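Local coordinates for protein putative secreted endoglycosylceramidase (Rhodococcus hoagii, PDB 6JYZ) that probably hydrolyses the glycosidic bond that joins sugar to ceramide in galactosylceramide-type glycolipids, as an endoglycosidase of glycoside hydrolase family 5, at residues N48-Y53 against V82-A87; I86-L91 against G153-A158; H125-G130 against I149-A154. One frame throughout, in Å; residues are numbered along the deposited sequence.

Interaction 1 (N48-Y53 against V82-A87)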
loop_
_atom_site.group_PDB
_atom_site.type_symbol
_atom_site.label_atom_id
_atom_site.label_comp_id
_atom_site.label_asym_id
_atom_site.label_seq_id
_atom_site.Cartn_x
_atom_site.Cartn_y
_atom_site.Cartn_z
ATOM N N ASN A 48 -8.216 -0.160 4.821
ATOM C CA ASN A 48 -8.783 1.177 4.690
ATOM C C ASN A 48 -9.750 1.537 5.817
ATOM O O ASN A 48 -10.420 2.556 5.686
ATOM C CB ASN A 48 -9.444 1.346 3.336
ATOM C CG ASN A 48 -10.742 0.612 3.236
ATOM O OD1 ASN A 48 -11.080 -0.181 4.124
ATOM N ND2 ASN A 48 -11.525 0.879 2.182
ATOM N N GLY A 49 -9.788 0.780 6.921
ATOM C CA GLY A 49 -10.813 1.052 7.935
ATOM C C GLY A 49 -10.712 2.426 8.564
ATOM O O GLY A 49 -11.745 2.868 9.110
ATOM N N LEU A 50 -9.578 3.101 8.527
ATOM C CA LEU A 50 -9.477 4.451 9.078
ATOM C C LEU A 50 -9.595 5.522 7.995
ATOM O O LEU A 50 -9.527 6.712 8.306
ATOM C CB LEU A 50 -8.137 4.640 9.783
ATOM C CG LEU A 50 -7.867 3.615 10.878
ATOM C CD1 LEU A 50 -6.577 4.010 11.558
ATOM C CD2 LEU A 50 -9.014 3.570 11.904
ATOM N N ASN A 51 -9.842 5.138 6.751
ATOM C CA ASN A 51 -9.951 6.147 5.680
ATOM C C ASN A 51 -11.318 6.835 5.760
ATOM O O ASN A 51 -12.276 6.300 6.324
ATOM C CB ASN A 51 -9.677 5.433 4.336
ATOM C CG ASN A 51 -9.237 6.421 3.277
ATOM O OD1 ASN A 51 -9.154 7.648 3.461
ATOM N ND2 ASN A 51 -8.940 5.898 2.086
ATOM N N ASP A 52 -11.391 8.018 5.148
ATOM C CA ASP A 52 -12.552 8.920 5.226
ATOM C C ASP A 52 -13.137 9.022 3.824
ATOM O O ASP A 52 -12.683 9.826 2.998
ATOM C CB ASP A 52 -12.061 10.274 5.745
ATOM C CG ASP A 52 -13.158 11.313 5.815
ATOM O OD1 ASP A 52 -14.334 10.959 5.825
ATOM O OD2 ASP A 52 -12.790 12.515 5.842
ATOM N N TYR A 53 -14.109 8.226 3.469
ATOM C CA TYR A 53 -14.701 8.255 2.138
ATOM C C TYR A 53 -15.977 9.079 2.137
ATOM O O TYR A 53 -16.791 9.067 3.106
ATOM C CB TYR A 53 -15.117 6.841 1.745
ATOM C CG TYR A 53 -13.966 5.929 1.444
ATOM C CD1 TYR A 53 -13.277 5.991 0.245
ATOM C CD2 TYR A 53 -13.505 5.016 2.386
ATOM C CE1 TYR A 53 -12.192 5.159 -0.036
ATOM C CE2 TYR A 53 -12.418 4.158 2.139
ATOM C CZ TYR A 53 -11.768 4.266 0.930
ATOM O OH TYR A 53 -10.678 3.446 0.757
ATOM N N VAL A 82 1.043 -4.190 6.971
ATOM C CA VAL A 82 -0.218 -3.598 6.525
ATOM C C VAL A 82 0.093 -2.218 5.936
ATOM O O VAL A 82 0.930 -1.484 6.462
ATOM C CB VAL A 82 -1.195 -3.450 7.694
ATOM C CG1 VAL A 82 -0.618 -2.680 8.838
ATOM C CG2 VAL A 82 -2.469 -2.752 7.289
ATOM N N ARG A 83 -0.538 -1.927 4.812
ATOM C CA ARG A 83 -0.544 -0.561 4.274
ATOM C C ARG A 83 -1.848 0.064 4.768
ATOM O O ARG A 83 -2.930 -0.258 4.313
ATOM C CB ARG A 83 -0.384 -0.586 2.750
ATOM C CG ARG A 83 -0.302 0.851 2.181
ATOM C CD ARG A 83 0.139 0.776 0.729
ATOM N NE ARG A 83 0.163 2.074 0.051
ATOM C CZ ARG A 83 -0.691 2.468 -0.893
ATOM N NH1 ARG A 83 -1.822 1.819 -1.164
ATOM N NH2 ARG A 83 -0.358 3.583 -1.582
ATOM N N LEU A 84 -1.680 0.928 5.780
ATOM C CA LEU A 84 -2.824 1.519 6.474
ATOM C C LEU A 84 -3.218 2.807 5.748
ATOM O O LEU A 84 -2.438 3.775 5.740
ATOM C CB LEU A 84 -2.414 1.749 7.936
ATOM C CG LEU A 84 -3.586 2.144 8.829
ATOM C CD1 LEU A 84 -4.538 0.967 9.096
ATOM C CD2 LEU A 84 -3.028 2.661 10.137
ATOM N N ASN A 85 -4.367 2.761 5.098
ATOM C CA ASN A 85 -4.776 3.888 4.243
ATOM C C ASN A 85 -5.440 4.943 5.130
ATOM O O ASN A 85 -6.594 4.739 5.555
ATOM C CB ASN A 85 -5.758 3.368 3.184
ATOM C CG ASN A 85 -5.364 2.070 2.499
ATOM O OD1 ASN A 85 -6.207 1.150 2.454
ATOM N ND2 ASN A 85 -4.169 1.972 1.934
ATOM N N ILE A 86 -4.743 6.035 5.334
ATOM C CA ILE A 86 -5.231 7.114 6.201
ATOM C C ILE A 86 -5.512 8.358 5.373
ATOM O O ILE A 86 -5.132 8.443 4.197
ATOM C CB ILE A 86 -4.249 7.413 7.328
ATOM C CG1 ILE A 86 -2.921 7.947 6.815
ATOM C CG2 ILE A 86 -4.030 6.159 8.223
ATOM C CD1 ILE A 86 -1.962 8.460 7.899
ATOM N N ALA A 87 -6.224 9.332 5.954
ATOM C CA ALA A 87 -6.750 10.469 5.182
ATOM C C ALA A 87 -6.273 11.790 5.727
ATOM O O ALA A 87 -6.511 12.124 6.919
ATOM C CB ALA A 87 -8.271 10.432 5.222
HETATM O O HOH W 1 -7.120 2.662 7.315
#

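Interaction 2 (I86-L91 against G153-A158)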
loop_
_atom_site.group_PDB
_atom_site.type_symbol
_atom_site.label_atom_id
_atom_site.label_comp_id
_atom_site.label_asym_id
_atom_site.label_seq_id
_atom_site.Cartn_x
_atom_site.Cartn_y
_atom_site.Cartn_z
ATOM N N ILE A 86 -4.743 6.035 5.334
ATOM C CA ILE A 86 -5.231 7.114 6.201
ATOM C C ILE A 86 -5.512 8.358 5.373
ATOM O O ILE A 86 -5.132 8.443 4.197
ATOM C CB ILE A 86 -4.249 7.413 7.328
ATOM C CG1 ILE A 86 -2.921 7.947 6.815
ATOM C CG2 ILE A 86 -4.030 6.159 8.223
ATOM C CD1 ILE A 86 -1.962 8.460 7.899
ATOM N N ALA A 87 -6.224 9.332 5.954
ATOM C CA ALA A 87 -6.750 10.469 5.182
ATOM C C ALA A 87 -6.273 11.790 5.727
ATOM O O ALA A 87 -6.511 12.124 6.919
ATOM C CB ALA A 87 -8.271 10.432 5.222
ATOM N N TRP A 88 -5.737 12.598 4.843
ATOM C CA TRP A 88 -5.438 13.981 5.184
ATOM C C TRP A 88 -6.694 14.682 5.704
ATOM O O TRP A 88 -6.606 15.465 6.695
ATOM C CB TRP A 88 -4.911 14.671 3.904
ATOM C CG TRP A 88 -4.558 16.133 4.054
ATOM C CD1 TRP A 88 -4.362 16.879 5.209
ATOM C CD2 TRP A 88 -4.329 17.017 2.947
ATOM N NE1 TRP A 88 -4.027 18.160 4.861
ATOM C CE2 TRP A 88 -4.007 18.275 3.503
ATOM C CE3 TRP A 88 -4.380 16.841 1.536
ATOM C CZ2 TRP A 88 -3.723 19.376 2.684
ATOM C CZ3 TRP A 88 -4.080 17.946 0.739
ATOM C CH2 TRP A 88 -3.760 19.189 1.299
ATOM N N SER A 89 -7.862 14.414 5.145
ATOM C CA SER A 89 -9.072 15.086 5.575
ATOM C C SER A 89 -9.377 14.801 7.032
ATOM O O SER A 89 -10.021 15.658 7.659
ATOM C CB SER A 89 -10.251 14.720 4.700
ATOM O OG SER A 89 -10.494 13.320 4.833
ATOM N N ALA A 90 -9.008 13.656 7.555
ATOM C CA ALA A 90 -9.284 13.342 8.985
ATOM C C ALA A 90 -8.157 13.875 9.835
ATOM O O ALA A 90 -8.408 14.286 10.975
ATOM C CB ALA A 90 -9.416 11.841 9.114
ATOM N N LEU A 91 -6.928 13.975 9.371
ATOM C CA LEU A 91 -5.856 14.519 10.167
ATOM C C LEU A 91 -6.041 16.023 10.306
ATOM O O LEU A 91 -5.718 16.610 11.378
ATOM C CB LEU A 91 -4.499 14.277 9.512
ATOM C CG LEU A 91 -4.057 12.813 9.572
ATOM C CD1 LEU A 91 -2.996 12.504 8.484
ATOM C CD2 LEU A 91 -3.505 12.467 10.973
ATOM N N GLY A 153 -9.300 11.498 0.501
ATOM C CA GLY A 153 -8.031 12.193 0.387
ATOM C C GLY A 153 -8.110 13.528 1.084
ATOM O O GLY A 153 -8.128 13.595 2.335
ATOM N N ALA A 154 -8.121 14.588 0.310
ATOM C CA ALA A 154 -7.986 15.924 0.856
ATOM C C ALA A 154 -9.289 16.470 1.424
ATOM O O ALA A 154 -10.367 16.200 0.938
ATOM C CB ALA A 154 -7.516 16.821 -0.283
ATOM N N PRO A 155 -9.174 17.321 2.469
ATOM C CA PRO A 155 -10.380 17.965 3.020
ATOM C C PRO A 155 -10.952 19.009 2.073
ATOM O O PRO A 155 -10.307 19.480 1.121
ATOM C CB PRO A 155 -9.835 18.644 4.291
ATOM C CG PRO A 155 -8.361 18.891 4.030
ATOM C CD PRO A 155 -7.913 17.704 3.142
ATOM N N GLU A 156 -12.208 19.391 2.367
ATOM C CA GLU A 156 -12.905 20.312 1.492
ATOM C C GLU A 156 -12.175 21.645 1.381
ATOM O O GLU A 156 -12.090 22.217 0.296
ATOM C CB GLU A 156 -14.329 20.465 1.985
ATOM C CG GLU A 156 -15.249 21.211 1.001
ATOM C CD GLU A 156 -16.696 21.277 1.451
ATOM O OE1 GLU A 156 -16.961 21.123 2.658
ATOM O OE2 GLU A 156 -17.533 21.390 0.577
ATOM N N TRP A 157 -11.675 22.151 2.515
ATOM C CA TRP A 157 -11.042 23.460 2.515
ATOM C C TRP A 157 -9.812 23.501 1.620
ATOM O O TRP A 157 -9.363 24.574 1.198
ATOM C CB TRP A 157 -10.703 23.909 3.970
ATOM C CG TRP A 157 -9.697 23.005 4.667
ATOM C CD1 TRP A 157 -10.004 21.994 5.554
ATOM C CD2 TRP A 157 -8.263 23.032 4.518
ATOM N NE1 TRP A 157 -8.845 21.412 6.000
ATOM C CE2 TRP A 157 -7.764 21.979 5.333
ATOM C CE3 TRP A 157 -7.336 23.808 3.798
ATOM C CZ2 TRP A 157 -6.397 21.669 5.388
ATOM C CZ3 TRP A 157 -5.972 23.558 3.904
ATOM C CH2 TRP A 157 -5.540 22.462 4.677
ATOM N N ALA A 158 -9.185 22.332 1.350
ATOM C CA ALA A 158 -7.978 22.235 0.532
ATOM C C ALA A 158 -8.310 21.955 -0.930
ATOM O O ALA A 158 -7.338 21.739 -1.696
ATOM C CB ALA A 158 -7.040 21.179 1.070
HETATM O O HOH W 2 -10.729 11.581 2.764
#

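Interaction 3 (H125-G130 against I149-A154)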
loop_
_atom_site.group_PDB
_atom_site.type_symbol
_atom_site.label_atom_id
_atom_site.label_comp_id
_atom_site.label_asym_id
_atom_site.label_seq_id
_atom_site.Cartn_x
_atom_site.Cartn_y
_atom_site.Cartn_z
ATOM N N HIS A 125 -3.511 8.377 1.860
ATOM C CA HIS A 125 -4.231 7.805 0.738
ATOM C C HIS A 125 -5.163 8.824 0.134
ATOM O O HIS A 125 -5.741 9.695 0.788
ATOM C CB HIS A 125 -5.037 6.584 1.197
ATOM C CG HIS A 125 -5.297 5.599 0.080
ATOM N ND1 HIS A 125 -6.425 5.470 -0.710
ATOM C CD2 HIS A 125 -4.368 4.705 -0.348
ATOM C CE1 HIS A 125 -6.117 4.454 -1.596
ATOM N NE2 HIS A 125 -4.914 4.015 -1.376
ATOM N N GLN A 126 -5.437 8.686 -1.155
ATOM C CA GLN A 126 -6.447 9.497 -1.861
ATOM C C GLN A 126 -6.822 8.717 -3.109
ATOM O O GLN A 126 -6.007 7.950 -3.642
ATOM C CB GLN A 126 -5.901 10.889 -2.227
ATOM C CG GLN A 126 -4.735 10.892 -3.227
ATOM C CD GLN A 126 -5.114 10.697 -4.674
ATOM O OE1 GLN A 126 -4.289 10.142 -5.502
ATOM N NE2 GLN A 126 -6.246 11.117 -5.060
ATOM N N ASP A 127 -8.035 8.937 -3.575
ATOM C CA ASP A 127 -8.378 8.590 -4.959
ATOM C C ASP A 127 -9.088 9.797 -5.526
ATOM O O ASP A 127 -9.948 10.373 -4.856
ATOM C CB ASP A 127 -9.371 7.411 -5.050
ATOM C CG ASP A 127 -8.870 6.173 -4.354
ATOM O OD1 ASP A 127 -8.033 5.460 -4.952
ATOM O OD2 ASP A 127 -9.309 5.900 -3.215
ATOM N N ALA A 128 -8.746 10.195 -6.760
ATOM C CA ALA A 128 -9.455 11.309 -7.381
ATOM C C ALA A 128 -9.515 12.517 -6.449
ATOM O O ALA A 128 -10.539 13.187 -6.332
ATOM C CB ALA A 128 -10.848 10.917 -7.878
ATOM N N TRP A 129 -8.354 12.768 -5.802
ATOM C CA TRP A 129 -8.152 13.950 -4.936
ATOM C C TRP A 129 -8.849 13.872 -3.566
ATOM O O TRP A 129 -8.139 14.079 -2.561
ATOM C CB TRP A 129 -8.491 15.284 -5.651
ATOM C CG TRP A 129 -8.249 16.457 -4.728
ATOM C CD1 TRP A 129 -9.238 17.148 -4.071
ATOM C CD2 TRP A 129 -6.984 16.981 -4.301
ATOM N NE1 TRP A 129 -8.622 18.118 -3.302
ATOM C CE2 TRP A 129 -7.252 18.023 -3.378
ATOM C CE3 TRP A 129 -5.646 16.666 -4.589
ATOM C CZ2 TRP A 129 -6.224 18.711 -2.732
ATOM C CZ3 TRP A 129 -4.642 17.353 -3.929
ATOM C CH2 TRP A 129 -4.950 18.351 -2.992
ATOM N N GLY A 130 -10.157 13.690 -3.498
ATOM C CA GLY A 130 -10.775 13.676 -2.178
ATOM C C GLY A 130 -12.248 13.416 -2.203
ATOM O O GLY A 130 -12.850 13.132 -3.239
ATOM N N ILE A 149 -18.265 10.968 -8.680
ATOM C CA ILE A 149 -18.690 10.808 -7.289
ATOM C C ILE A 149 -17.506 11.223 -6.419
ATOM O O ILE A 149 -16.407 11.494 -6.909
ATOM C CB ILE A 149 -19.115 9.366 -6.961
ATOM C CG1 ILE A 149 -17.977 8.347 -7.116
ATOM C CG2 ILE A 149 -20.325 8.984 -7.836
ATOM C CD1 ILE A 149 -18.379 6.907 -6.696
ATOM N N GLY A 150 -17.757 11.372 -5.122
ATOM C CA GLY A 150 -16.703 11.685 -4.175
ATOM C C GLY A 150 -15.913 10.439 -3.756
ATOM O O GLY A 150 -16.464 9.331 -3.718
ATOM N N TRP A 151 -14.639 10.682 -3.387
ATOM C CA TRP A 151 -13.749 9.579 -3.040
ATOM C C TRP A 151 -13.139 9.818 -1.663
ATOM O O TRP A 151 -13.883 9.769 -0.674
ATOM C CB TRP A 151 -12.717 9.369 -4.168
ATOM C CG TRP A 151 -13.379 8.908 -5.437
ATOM C CD1 TRP A 151 -13.947 9.701 -6.394
ATOM C CD2 TRP A 151 -13.571 7.552 -5.829
ATOM N NE1 TRP A 151 -14.494 8.909 -7.361
ATOM C CE2 TRP A 151 -14.293 7.589 -7.049
ATOM C CE3 TRP A 151 -13.143 6.306 -5.329
ATOM C CZ2 TRP A 151 -14.663 6.425 -7.735
ATOM C CZ3 TRP A 151 -13.531 5.161 -6.009
ATOM C CH2 TRP A 151 -14.264 5.232 -7.194
ATOM N N ASP A 152 -11.853 10.073 -1.577
ATOM C CA ASP A 152 -11.125 10.111 -0.296
ATOM C C ASP A 152 -9.830 10.821 -0.539
ATOM O O ASP A 152 -9.289 10.747 -1.660
ATOM C CB ASP A 152 -10.876 8.700 0.263
ATOM C CG ASP A 152 -10.056 7.840 -0.686
ATOM O OD1 ASP A 152 -10.610 7.537 -1.817
ATOM O OD2 ASP A 152 -8.940 7.467 -0.366
ATOM N N GLY A 153 -9.300 11.498 0.501
ATOM C CA GLY A 153 -8.031 12.193 0.387
ATOM C C GLY A 153 -8.110 13.528 1.084
ATOM O O GLY A 153 -8.128 13.595 2.335
ATOM N N ALA A 154 -8.121 14.588 0.310
ATOM C CA ALA A 154 -7.986 15.924 0.856
ATOM C C ALA A 154 -9.289 16.470 1.424
ATOM O O ALA A 154 -10.367 16.200 0.938
ATOM C CB ALA A 154 -7.516 16.821 -0.283
#

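Interaction 1 (N48-Y53 against V82-A87)
Asn51 lies against strand 81-86, with CB 3.4 Å from the carbonyl O of Asn85 and OD1 3.4 Å from Ala87 CB. The carbon chain of Asn51 thus meets backbone, while its amide oxygen meets a methyl group. Beside it, the CB atoms of Asp52 and Ala87 touch in an apolar contact. At the other end of the turn, Asn85 OD1 approaches the methylene of Asn48, 3.4 Å from CB. Leu50 CD1 packs against Leu84 CD2 at 4.1 Å, the two leucines crossing obliquely. No direct hydrogen bond joins the segments. A water takes that role instead, accepting from Leu50 N and donating to Asn85 O, 2.8 Å from the latter. The contact illustrates how a (beta/alpha)8 barrel, the fold of family 5, joins neighbouring beta-alpha loops: a type I turn from Asn48 to Asn51, following strand 38-47, settles on the parallel strand next to it. Asn51 N donates to Asn48 O and closes the turn; two side-chain bonds then brace the segment. Asn51 CG stands opposite its own backbone N (chi1 -158°), which lets OD1 fold back to accept from Asp52 N at 2.8 Å; the donor approaches from above the carbonyl plane, 36° out of it. Asn48 ND2 donates to Tyr53 OH at 3.1 Å, with the hydroxyl tilted slightly from the amide plane, and so links the two ends of the segment. Farther out, Tyr102 OH hydrogen-bonds both Leu50 O and Ala87 N, tying the two segments to helix 100-115. Asn85 ND2 is held by Asp123 and Asn46, which fixes the rotation of the amide whose oxygen faces Asn48. Asn51 ND2 reaches Asp152, and Asp52 OD2 pairs with Ser89.

Interaction 2 (I86-L91 against G153-A158)
Ser89 N donates to Gly153 O at 2.9 Å and pins the first turn of helix 88-91 to the loop that follows strand 119-124. In the (beta/alpha)8 barrel of this family, the contact joins two successive beta-alpha connections. Its tight part is built round Trp88. The CG atom of this residue is trans to the backbone N (chi1 179°), which carries the indole across to the loop, and Pro155 CD sits over one face of it. That CH-pi contact is close to the ring normal: CD lies 3.8 Å from the centroid of the five-membered ring and 17° off the perpendicular. Two methyl groups follow the six-membered ring, Ala154 CB at 3.6 Å from CE3 and Ala158 CB at 3.8 Å from CH2. Toward the outside the packing thins. Trp157, which is partly exposed, brings CH2 to 4.1 Å from Trp88 CZ2, and the two ring planes stand at 86° in an oblique meeting. Glu92 steadies both indoles, its OE1 bound to Trp88 NE1 and its backbone O to Trp157 NE1. Gly153 has a backbone conformation at which a CB would collide with the carbonyl O of the residue before it. Ser89 CB lies on Pro155 N, while its hydroxyl pairs with Asp52. That same hydroxyl is part of a water bridge: one water donates to Ser89 OG at 2.7 Å and accepts from Gly153 N.

Interaction 3 (H125-G130 against I149-A154)
Asp127 and Asp152 form a single antiparallel, hydrogen-bonded bridge, in which Asp127 N donates to Asp152 O at 2.9 Å, and two further backbone bonds, Trp151 N to Gly130 O and Ala154 N to Trp129 O, draw the segments together. Both belong to the long loop after strand 119-124 of the (beta/alpha)8 barrel, which here doubles back on itself. The backbones run close: Gly130 CA and Gln126 CA each direct a C-H at Asp152 O, and a CB on Gly153 would strike Trp129 O. Among the side chains, Asp152 is the hub. Its CG lies between the backbone N and the carbonyl carbon (chi1 60°), which turns the carboxylate back over the bridge. There OD2 accepts from His125 ND1 at 3.2 Å, in the imidazole plane and with a nearly straight N-H (169°), ring and carboxylate being almost coplanar. Asn51 ND2 is a second donor to this oxygen. Asp152 OD1 lies 2.5 Å from Asp127 OD2, with the carboxylate planes 56° apart; one of the two acids probably carries a proton and donates it to the other. With an alanine at Asp152, His125 ND1 and Asn51 ND2 would probably lose their shared acceptor and Asp127 OD2 its partner. Trp129 reaches Thr159 with NE1, while its CE2 packs against Ala154 CB at 3.3 Å, a close apolar contact. Trp151, in a cation-pi contact with Arg173, sets out toward the opposite segment but its indole leads away from it, touching with its near atoms: CE3 is 3.9 Å from Asp127 CB, and CD1 meets the methyl carbon of Ala128, CB, at 3.6 Å.

In the fold
Following the chain from the N terminus, interaction 1 comes first: it closes the span holding helix 68-75 by bringing the loop after strand 38-47 onto strand 81-86. Interaction 2 opens where that one ends, at Ile86 and Ala87, and closes a longer span that takes in helix 100-115 and strand 119-124. Interaction 3 lies within this second span, a smaller loop finishing on Gly153 and Ala154, which it shares with interaction 2. Polar bonds link the three: Asp52 to Ser89, Asn51 to Asp152, and Ile86 O to His125 N. Together they join the ends of three neighbouring parallel strands and the loops that follow them.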